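Local coordinates for LysR family transcriptional regulator (Vibrio vulnificus, PDB 5FHK), which probably binds specific DNA sequences as a LysR-type regulator of virulence genes, the part here being its regulatory domain, at residues Lys8-Pro14 / Trp54-Val60; Val76-Ala82 / Ile149-Val155; Lys106-Leu111 / Gln132-Leu136. Residues are numbered along the deposited sequence.

In the fold
From the N terminus, contact 1 comes first: strand 9-14 leads through helix 18-32 and strand 38-43 to strand 56-60, which returns beside it. The chain then crosses to the other half of the domain, where strand 68-82 begins the larger loop closed by contact 2, on strand 149-153. Contact 3 opens and closes within that loop, pairing strand 104-107 with strand 131-133. Contacts 2 and 3 have centres about 12 Å apart and touch, with P153 CD 3.5 Å from L136 CD1; contact 1 is centred about 25 Å from contact 2 and about 22 Å from contact 3. The split matches the two-lobed periplasmic-binding-protein-like fold of LysR regulatory domains.

Contact 1: Lys8-Pro14 / Trp54-Val60; sequences KIKISTP and WDVIFRV
Backbone hydrogen bonds set the register. S12 N donates to V56 O at 3.0 Å; with F58 N to S12 O at 2.7 Å this bond pairs S12 with I57, and with the weak V56 N to K10 O bond at 3.4 Å it pairs I11 with V56, both in parallel, strand axes 4.7 Å apart at 4°. Before strand 56-60 begins, D55 leaves the extended form (-76/-48) and its side chain, chi1 -69° (m), supplies the acceptor for K10 N, OD2 lying 2.8 Å away, while D55 N donates to K10 O at 2.9 Å. One water donates to K8 O and D55 OD2, each at 3.0 Å. W54, chi1 -61° (m) and chi2 94°, inserts its indole between the K10 and S12 side chains. K10 CE lies 4.2 Å from the centroid of the six-membered ring over one face and S12 CB 4.0 Å over the opposite face, both CH-pi contacts; K10 NZ adds an off-centre cation-pi contact at 4.9 Å. Apolar packing follows: I11 CG2 meets V56 CB at 3.7 Å, and P14 CD lies 4.0 Å from F58 CB. F197 of helix 192-204 packs on I9, V56 and F58. With helix 18-32 and strand 38-43 between them in sequence, and strand 38-43 flanking 9-14 on its other edge, these parallel neighbours belong to the alpha/beta sheet characteristic of a periplasmic-binding-protein-like lobe.

Contact 2: Val76-Ala82 / Ile149-Val155; sequences VKDILVA and ITLMPDV
Extended strands 78-82 and 149-153 run antiparallel, axes 4.4 Å apart at 145°, a marked twist; the chain leaves this form at D154 (-56/-38) and V155. I79 with M152 and V81 with T150 are hydrogen-bonded pairs, N to O 3.0-3.2 Å both ways; D78-P153 and L80-L151 are non-hydrogen-bonded. Past the last bridge, D154 N donates to K77 O (2.9 Å) and K77 N weakly to D154 OD1 (3.4 Å). On the D78/L80 face, L151 CD1 (chi1 178°, chi2 78°) lies over the partner backbone, 3.7 Å from D78 C and 3.4 Å from I79 C, touching L80 CD2 at 3.6 Å. I149 CG2 and CG1 meet L80 CD2 (4.3 Å) and A82 CB (4.2 Å). V76 CG2 sits in a hollow formed by P153 CB (3.5 Å), D154 OD1 (3.3 Å) and V155 CG1 (3.8 Å). Strand 104-107 runs parallel along the other edge of 149-153, T150 OG1 bonding L105 O; 68-82 also pairs with 178-185, D78 salt-bridging R178. W113 packs on L80, I149 and L151, helix 136-144 on T150, M152 and P153.

Contact 3: Lys106-Leu111 / Gln132-Leu136; sequences KGHPLL and QANAL
Two backbone hydrogen bonds define a short parallel ladder: A133 N to K106 O at 2.9 Å and H108 N to A133 O at 3.0 Å. Together they bridge G107 with A133; the K106/Q132 bridge also needs the backbone bond between K106 and F131. In each pair the CA atoms are 4.8 Å apart. CA-H...O contacts reinforce the ladder, with Q132 CA 3.2 Å from K106 O and G107 CA 3.1 Å from A133 O. L110 N returns to G107 O at 2.8 Å, closing a type VIa beta turn with H108 at -59/145 and cis P109 at -92/30. Among polar side chains, K106, extended from chi1 -71° (m), sends NZ to D127 O and N125 OD1, with a weak hydrogen bond to L111 O at 3.5 Å and a cation-pi contact with W113; Q132 OE1 accepts from G129 N.

Packing centres on L136, chi1 -83° (m) and chi2 173° (t). Its CD2 lies 3.5 Å from G107 O and its CD1 4.1 Å from L110 CD1. An ideal CB on G107 would come within 2.7 Å of L136 CD2, a clash, so the missing side chain makes room for this leucine. The H108 ring turns its edge to N134, ND1 standing 3.4 Å from N134 CA.

Strand 104-107 lies between strands 131-133 and 149-153, and V138 and V139 of helix 136-144 pack on A133. On the outer edge, Q132 and A133 pair in parallel with a strand of the second subunit, where N134 OD1 also accepts from T42 N, so the sheet continues across the dimer interface.

Contact 1: Lys8-Pro14 / Trp54-Val60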
loop_
_atom_site.group_PDB
_atom_site.type_symbol
_atom_site.label_atom_id
_atom_site.label_comp_id
_atom_site.label_asym_id
_atom_site.label_seq_id
_atom_site.Cartn_x
_atom_site.Cartn_y
_atom_site.Cartn_z
ATOM N N LYS A 8 3.531 -22.613 8.485
ATOM C CA LYS A 8 2.922 -21.462 7.838
ATOM C C LYS A 8 2.434 -21.869 6.462
ATOM O O LYS A 8 2.952 -22.810 5.846
ATOM C CB LYS A 8 3.920 -20.305 7.680
ATOM C CG LYS A 8 4.933 -20.622 6.603
ATOM C CD LYS A 8 5.928 -19.532 6.312
ATOM C CE LYS A 8 7.128 -20.099 5.543
ATOM N NZ LYS A 8 7.751 -21.198 6.309
ATOM N N ILE A 9 1.470 -21.097 5.972
ATOM C CA ILE A 9 1.080 -21.074 4.563
ATOM C C ILE A 9 1.671 -19.825 3.927
ATOM O O ILE A 9 1.553 -18.718 4.474
ATOM C CB ILE A 9 -0.448 -21.096 4.402
ATOM C CG1 ILE A 9 -1.049 -22.316 5.104
ATOM C CG2 ILE A 9 -0.845 -21.080 2.935
ATOM C CD1 ILE A 9 -2.562 -22.241 5.230
ATOM N N LYS A 10 2.313 -20.003 2.777
ATOM C CA LYS A 10 3.045 -18.956 2.085
ATOM C C LYS A 10 2.226 -18.569 0.854
ATOM O O LYS A 10 2.088 -19.372 -0.074
ATOM C CB LYS A 10 4.440 -19.474 1.709
ATOM C CG LYS A 10 5.538 -18.410 1.457
ATOM C CD LYS A 10 6.861 -19.091 1.067
ATOM C CE LYS A 10 7.886 -18.109 0.466
ATOM N NZ LYS A 10 8.284 -17.034 1.427
ATOM N N ILE A 11 1.663 -17.356 0.829
ATOM C CA ILE A 11 0.811 -16.983 -0.296
ATOM C C ILE A 11 1.307 -15.692 -0.929
ATOM O O ILE A 11 1.915 -14.837 -0.276
ATOM C CB ILE A 11 -0.690 -16.857 0.081
ATOM C CG1 ILE A 11 -0.937 -15.849 1.200
ATOM C CG2 ILE A 11 -1.261 -18.193 0.488
ATOM C CD1 ILE A 11 -2.363 -16.028 1.866
ATOM N N SER A 12 1.086 -15.584 -2.234
ATOM C CA SER A 12 1.360 -14.365 -2.992
ATOM C C SER A 12 0.049 -13.792 -3.512
ATOM O O SER A 12 -0.822 -14.550 -3.956
ATOM C CB SER A 12 2.300 -14.651 -4.160
ATOM O OG SER A 12 2.629 -13.463 -4.850
ATOM N N THR A 13 -0.084 -12.462 -3.468
ATOM C CA THR A 13 -1.289 -11.730 -3.848
ATOM C C THR A 13 -0.913 -10.473 -4.631
ATOM O O THR A 13 0.191 -9.944 -4.455
ATOM C CB THR A 13 -2.109 -11.313 -2.616
ATOM O OG1 THR A 13 -1.303 -10.449 -1.802
ATOM C CG2 THR A 13 -2.541 -12.540 -1.803
ATOM N N PRO A 14 -1.812 -9.974 -5.495
ATOM C CA PRO A 14 -1.472 -8.830 -6.364
ATOM C C PRO A 14 -1.348 -7.512 -5.607
ATOM O O PRO A 14 -2.087 -7.240 -4.656
ATOM C CB PRO A 14 -2.647 -8.771 -7.351
ATOM C CG PRO A 14 -3.763 -9.466 -6.663
ATOM C CD PRO A 14 -3.111 -10.565 -5.864
ATOM N N TRP A 54 5.731 -21.448 -3.454
ATOM C CA TRP A 54 4.534 -20.831 -2.904
ATOM C C TRP A 54 3.472 -21.894 -2.657
ATOM O O TRP A 54 3.331 -22.851 -3.427
ATOM C CB TRP A 54 4.001 -19.729 -3.842
ATOM C CG TRP A 54 4.990 -18.615 -4.055
ATOM C CD1 TRP A 54 5.898 -18.505 -5.077
ATOM C CD2 TRP A 54 5.202 -17.479 -3.206
ATOM N NE1 TRP A 54 6.642 -17.364 -4.924
ATOM C CE2 TRP A 54 6.246 -16.720 -3.779
ATOM C CE3 TRP A 54 4.605 -17.027 -2.017
ATOM C CZ2 TRP A 54 6.707 -15.529 -3.211
ATOM C CZ3 TRP A 54 5.064 -15.856 -1.455
ATOM C CH2 TRP A 54 6.109 -15.119 -2.050
ATOM N N ASP A 55 2.746 -21.741 -1.555
ATOM C CA ASP A 55 1.620 -22.627 -1.310
ATOM C C ASP A 55 0.435 -22.251 -2.198
ATOM O O ASP A 55 -0.164 -23.112 -2.848
ATOM C CB ASP A 55 1.264 -22.588 0.178
ATOM C CG ASP A 55 2.347 -23.252 1.044
ATOM O OD1 ASP A 55 2.713 -24.395 0.724
ATOM O OD2 ASP A 55 2.838 -22.641 2.032
ATOM N N VAL A 56 0.081 -20.968 -2.244
ATOM C CA VAL A 56 -1.024 -20.492 -3.067
ATOM C C VAL A 56 -0.640 -19.145 -3.649
ATOM O O VAL A 56 0.018 -18.328 -3.001
ATOM C CB VAL A 56 -2.363 -20.344 -2.300
ATOM C CG1 VAL A 56 -3.499 -20.111 -3.273
ATOM C CG2 VAL A 56 -2.640 -21.544 -1.449
ATOM N N ILE A 57 -1.081 -18.904 -4.875
ATOM C CA ILE A 57 -0.759 -17.676 -5.581
ATOM C C ILE A 57 -2.071 -17.115 -6.109
ATOM O O ILE A 57 -2.827 -17.829 -6.786
ATOM C CB ILE A 57 0.272 -17.909 -6.709
ATOM C CG1 ILE A 57 1.672 -18.063 -6.098
ATOM C CG2 ILE A 57 0.314 -16.724 -7.687
ATOM C CD1 ILE A 57 2.816 -18.430 -7.108
ATOM N N PHE A 58 -2.382 -15.882 -5.712
ATOM C CA PHE A 58 -3.457 -15.088 -6.297
ATOM C C PHE A 58 -2.846 -14.067 -7.238
ATOM O O PHE A 58 -1.931 -13.331 -6.859
ATOM C CB PHE A 58 -4.285 -14.377 -5.223
ATOM C CG PHE A 58 -4.860 -15.317 -4.207
ATOM C CD1 PHE A 58 -4.082 -15.796 -3.169
ATOM C CD2 PHE A 58 -6.166 -15.752 -4.307
ATOM C CE1 PHE A 58 -4.605 -16.683 -2.232
ATOM C CE2 PHE A 58 -6.689 -16.639 -3.368
ATOM C CZ PHE A 58 -5.896 -17.086 -2.338
ATOM N N ARG A 59 -3.346 -14.023 -8.460
ATOM C CA ARG A 59 -2.726 -13.179 -9.460
ATOM C C ARG A 59 -3.804 -12.564 -10.325
ATOM O O ARG A 59 -4.920 -13.082 -10.423
ATOM C CB ARG A 59 -1.743 -13.969 -10.328
ATOM C CG ARG A 59 -2.417 -14.885 -11.322
ATOM C CD ARG A 59 -1.400 -15.482 -12.289
ATOM N NE ARG A 59 -0.453 -14.476 -12.770
ATOM C CZ ARG A 59 -0.509 -13.890 -13.964
ATOM N NH1 ARG A 59 -1.468 -14.209 -14.820
ATOM N NH2 ARG A 59 0.396 -12.985 -14.307
ATOM N N VAL A 60 -3.458 -11.428 -10.916
ATOM C CA VAL A 60 -4.245 -10.817 -11.972
ATOM C C VAL A 60 -3.805 -11.422 -13.294
ATOM O O VAL A 60 -2.601 -11.560 -13.552
ATOM C CB VAL A 60 -4.062 -9.292 -11.972
ATOM C CG1 VAL A 60 -4.702 -8.681 -13.207
ATOM C CG2 VAL A 60 -4.646 -8.686 -10.705
HETATM O O HOH W 1 5.097 -23.446 3.817
HETATM O O HOH W 2 0.505 -12.963 -7.263
#

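Contact 2: Val76-Ala82 / Ile149-Val155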
loop_
_atom_site.group_PDB
_atom_site.type_symbol
_atom_site.label_atom_id
_atom_site.label_comp_id
_atom_site.label_asym_id
_atom_site.label_seq_id
_atom_site.Cartn_x
_atom_site.Cartn_y
_atom_site.Cartn_z
ATOM N N VAL A 76 -11.786 -7.433 -12.041
ATOM C CA VAL A 76 -11.712 -6.003 -11.831
ATOM C C VAL A 76 -11.738 -5.333 -13.194
ATOM O O VAL A 76 -11.313 -5.912 -14.200
ATOM C CB VAL A 76 -10.441 -5.631 -11.027
ATOM C CG1 VAL A 76 -9.207 -5.680 -11.893
ATOM C CG2 VAL A 76 -10.585 -4.283 -10.415
ATOM N N LYS A 77 -12.261 -4.114 -13.234
ATOM C CA LYS A 77 -12.246 -3.316 -14.451
ATOM C C LYS A 77 -11.816 -1.896 -14.110
ATOM O O LYS A 77 -12.354 -1.288 -13.183
ATOM C CB LYS A 77 -13.617 -3.314 -15.135
ATOM C CG LYS A 77 -13.668 -2.417 -16.363
ATOM C CD LYS A 77 -15.017 -2.495 -17.066
ATOM C CE LYS A 77 -15.772 -1.188 -16.973
ATOM N NZ LYS A 77 -16.780 -1.247 -15.886
ATOM N N ASP A 78 -10.861 -1.372 -14.864
ATOM C CA ASP A 78 -10.330 -0.042 -14.619
ATOM C C ASP A 78 -11.132 1.012 -15.376
ATOM O O ASP A 78 -11.485 0.823 -16.542
ATOM C CB ASP A 78 -8.861 0.013 -15.022
ATOM C CG ASP A 78 -8.080 -1.208 -14.541
ATOM O OD1 ASP A 78 -8.176 -1.556 -13.341
ATOM O OD2 ASP A 78 -7.406 -1.850 -15.376
ATOM N N ILE A 79 -11.411 2.128 -14.696
ATOM C CA ILE A 79 -12.262 3.190 -15.212
ATOM C C ILE A 79 -11.595 4.522 -14.914
ATOM O O ILE A 79 -10.799 4.652 -13.982
ATOM C CB ILE A 79 -13.670 3.173 -14.592
ATOM C CG1 ILE A 79 -13.568 3.422 -13.093
ATOM C CG2 ILE A 79 -14.367 1.805 -14.829
ATOM C CD1 ILE A 79 -14.897 3.367 -12.410
ATOM N N LEU A 80 -11.959 5.524 -15.697
ATOM C CA LEU A 80 -11.402 6.862 -15.554
ATOM C C LEU A 80 -12.256 7.651 -14.579
ATOM O O LEU A 80 -13.486 7.608 -14.672
ATOM C CB LEU A 80 -11.358 7.554 -16.913
ATOM C CG LEU A 80 -10.463 6.895 -17.975
ATOM C CD1 LEU A 80 -10.732 7.489 -19.378
ATOM C CD2 LEU A 80 -8.993 7.036 -17.606
ATOM N N VAL A 81 -11.608 8.343 -13.629
ATOM C CA VAL A 81 -12.299 9.189 -12.658
ATOM C C VAL A 81 -11.499 10.460 -12.370
ATOM O O VAL A 81 -10.320 10.575 -12.708
ATOM C CB VAL A 81 -12.602 8.465 -11.317
ATOM C CG1 VAL A 81 -13.573 7.329 -11.532
ATOM C CG2 VAL A 81 -11.301 7.938 -10.646
ATOM N N ALA A 82 -12.182 11.430 -11.746
ATOM C CA ALA A 82 -11.608 12.678 -11.247
ATOM C C ALA A 82 -12.551 13.233 -10.177
ATOM O O ALA A 82 -13.737 12.887 -10.136
ATOM C CB ALA A 82 -11.397 13.697 -12.379
ATOM N N ILE A 149 -7.007 13.590 -13.742
ATOM C CA ILE A 149 -7.678 12.362 -14.166
ATOM C C ILE A 149 -6.746 11.179 -13.955
ATOM O O ILE A 149 -5.553 11.249 -14.285
ATOM C CB ILE A 149 -8.078 12.457 -15.652
ATOM C CG1 ILE A 149 -9.138 13.543 -15.890
ATOM C CG2 ILE A 149 -8.505 11.079 -16.209
ATOM C CD1 ILE A 149 -9.153 13.995 -17.284
ATOM N N THR A 150 -7.281 10.083 -13.424
ATOM C CA THR A 150 -6.531 8.842 -13.291
ATOM C C THR A 150 -7.347 7.669 -13.814
ATOM O O THR A 150 -8.554 7.756 -14.036
ATOM C CB THR A 150 -6.148 8.550 -11.835
ATOM O OG1 THR A 150 -5.460 7.298 -11.800
ATOM C CG2 THR A 150 -7.413 8.446 -10.974
ATOM N N LEU A 151 -6.660 6.555 -14.000
ATOM C CA LEU A 151 -7.298 5.291 -14.331
ATOM C C LEU A 151 -7.092 4.352 -13.153
ATOM O O LEU A 151 -5.968 4.182 -12.673
ATOM C CB LEU A 151 -6.720 4.689 -15.600
ATOM C CG LEU A 151 -7.345 3.330 -15.922
ATOM C CD1 LEU A 151 -8.694 3.570 -16.520
ATOM C CD2 LEU A 151 -6.477 2.556 -16.924
ATOM N N MET A 152 -8.176 3.748 -12.691
ATOM C CA MET A 152 -8.132 3.129 -11.387
ATOM C C MET A 152 -9.013 1.888 -11.398
ATOM O O MET A 152 -10.101 1.915 -12.004
ATOM C CB MET A 152 -8.610 4.130 -10.332
ATOM C CG MET A 152 -8.487 3.711 -8.899
ATOM S SD MET A 152 -6.824 3.873 -8.254
ATOM C CE MET A 152 -6.421 5.548 -8.714
ATOM N N PRO A 153 -8.582 0.797 -10.760
ATOM C CA PRO A 153 -9.447 -0.388 -10.667
ATOM C C PRO A 153 -10.719 -0.060 -9.900
ATOM O O PRO A 153 -10.662 0.432 -8.768
ATOM C CB PRO A 153 -8.585 -1.412 -9.910
ATOM C CG PRO A 153 -7.182 -0.884 -9.952
ATOM C CD PRO A 153 -7.338 0.626 -9.995
ATOM N N ASP A 154 -11.871 -0.383 -10.507
ATOM C CA ASP A 154 -13.166 0.059 -9.976
ATOM C C ASP A 154 -13.384 -0.369 -8.528
ATOM O O ASP A 154 -13.943 0.400 -7.733
ATOM C CB ASP A 154 -14.320 -0.450 -10.850
ATOM C CG ASP A 154 -14.324 -1.969 -11.016
ATOM O OD1 ASP A 154 -13.451 -2.658 -10.433
ATOM O OD2 ASP A 154 -15.210 -2.473 -11.748
ATOM N N VAL A 155 -12.944 -1.580 -8.158
ATOM C CA VAL A 155 -13.113 -2.052 -6.779
ATOM C C VAL A 155 -12.455 -1.116 -5.766
ATOM O O VAL A 155 -12.896 -1.032 -4.616
ATOM C CB VAL A 155 -12.584 -3.492 -6.635
ATOM C CG1 VAL A 155 -11.061 -3.531 -6.715
ATOM C CG2 VAL A 155 -13.072 -4.104 -5.332
#

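Contact 3: Lys106-Leu111 / Gln132-Leu136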
loop_
_atom_site.group_PDB
_atom_site.type_symbol
_atom_site.label_atom_id
_atom_site.label_comp_id
_atom_site.label_asym_id
_atom_site.label_seq_id
_atom_site.Cartn_x
_atom_site.Cartn_y
_atom_site.Cartn_z
ATOM N N LYS A 106 -1.013 8.716 -12.882
ATOM C CA LYS A 106 -0.794 7.355 -13.354
ATOM C C LYS A 106 -0.059 6.530 -12.301
ATOM O O LYS A 106 0.969 6.964 -11.775
ATOM C CB LYS A 106 -0.014 7.379 -14.673
ATOM C CG LYS A 106 -0.834 7.886 -15.868
ATOM C CD LYS A 106 -0.069 7.843 -17.167
ATOM C CE LYS A 106 -1.019 7.996 -18.363
ATOM N NZ LYS A 106 -0.311 7.872 -19.663
ATOM N N GLY A 107 -0.587 5.351 -11.995
ATOM C CA GLY A 107 0.055 4.448 -11.056
ATOM C C GLY A 107 0.216 3.064 -11.642
ATOM O O GLY A 107 -0.675 2.566 -12.336
ATOM N N HIS A 108 1.371 2.442 -11.354
ATOM C CA HIS A 108 1.635 1.076 -11.798
ATOM C C HIS A 108 0.567 0.138 -11.244
ATOM O O HIS A 108 0.119 0.317 -10.104
ATOM C CB HIS A 108 3.008 0.593 -11.318
ATOM C CG HIS A 108 4.163 1.057 -12.153
ATOM N ND1 HIS A 108 5.105 1.951 -11.686
ATOM C CD2 HIS A 108 4.559 0.713 -13.404
ATOM C CE1 HIS A 108 6.019 2.156 -12.620
ATOM N NE2 HIS A 108 5.710 1.419 -13.673
ATOM N N PRO A 109 0.165 -0.903 -11.999
ATOM C CA PRO A 109 0.631 -1.314 -13.330
ATOM C C PRO A 109 -0.206 -0.702 -14.456
ATOM O O PRO A 109 -0.375 -1.324 -15.507
ATOM C CB PRO A 109 0.443 -2.833 -13.292
ATOM C CG PRO A 109 -0.852 -2.997 -12.506
ATOM C CD PRO A 109 -0.862 -1.832 -11.486
ATOM N N LEU A 110 -0.753 0.489 -14.203
ATOM C CA LEU A 110 -1.571 1.243 -15.142
ATOM C C LEU A 110 -0.876 2.541 -15.541
ATOM O O LEU A 110 -1.483 3.620 -15.553
ATOM C CB LEU A 110 -2.949 1.528 -14.547
ATOM C CG LEU A 110 -3.763 0.343 -14.012
ATOM C CD1 LEU A 110 -5.137 0.819 -13.531
ATOM C CD2 LEU A 110 -3.915 -0.763 -15.084
ATOM N N LEU A 111 0.429 2.461 -15.823
ATOM C CA LEU A 111 1.118 3.582 -16.452
ATOM C C LEU A 111 0.732 3.727 -17.916
ATOM O O LEU A 111 0.885 4.815 -18.486
ATOM C CB LEU A 111 2.633 3.420 -16.340
ATOM C CG LEU A 111 3.284 3.689 -14.978
ATOM C CD1 LEU A 111 4.746 4.175 -15.159
ATOM C CD2 LEU A 111 2.465 4.678 -14.162
ATOM N N GLN A 132 3.163 10.562 -11.274
ATOM C CA GLN A 132 3.305 9.141 -11.563
ATOM C C GLN A 132 3.863 8.433 -10.345
ATOM O O GLN A 132 4.807 8.930 -9.716
ATOM C CB GLN A 132 4.226 8.879 -12.745
ATOM C CG GLN A 132 3.643 9.370 -14.039
ATOM C CD GLN A 132 4.334 8.810 -15.250
ATOM O OE1 GLN A 132 3.959 9.140 -16.369
ATOM N NE2 GLN A 132 5.346 7.964 -15.042
ATOM N N ALA A 133 3.300 7.261 -10.029
ATOM C CA ALA A 133 3.734 6.516 -8.852
ATOM C C ALA A 133 3.712 5.024 -9.137
ATOM O O ALA A 133 2.989 4.554 -10.012
ATOM C CB ALA A 133 2.859 6.838 -7.631
ATOM N N ASN A 134 4.511 4.279 -8.380
ATOM C CA ASN A 134 4.496 2.823 -8.471
ATOM C C ASN A 134 3.409 2.169 -7.609
ATOM O O ASN A 134 3.382 0.936 -7.512
ATOM C CB ASN A 134 5.871 2.252 -8.104
ATOM C CG ASN A 134 6.339 2.673 -6.720
ATOM O OD1 ASN A 134 5.871 3.673 -6.156
ATOM N ND2 ASN A 134 7.289 1.920 -6.174
ATOM N N ALA A 135 2.524 2.948 -6.982
ATOM C CA ALA A 135 1.402 2.410 -6.213
ATOM C C ALA A 135 0.144 3.214 -6.525
ATOM O O ALA A 135 0.215 4.429 -6.717
ATOM C CB ALA A 135 1.672 2.440 -4.693
ATOM N N LEU A 136 -1.017 2.550 -6.527
ATOM C CA LEU A 136 -2.255 3.221 -6.930
ATOM C C LEU A 136 -2.946 3.944 -5.786
ATOM O O LEU A 136 -3.696 4.900 -6.035
ATOM C CB LEU A 136 -3.243 2.224 -7.555
ATOM C CG LEU A 136 -2.975 1.950 -9.050
ATOM C CD1 LEU A 136 -3.875 0.832 -9.584
ATOM C CD2 LEU A 136 -3.128 3.202 -9.896
#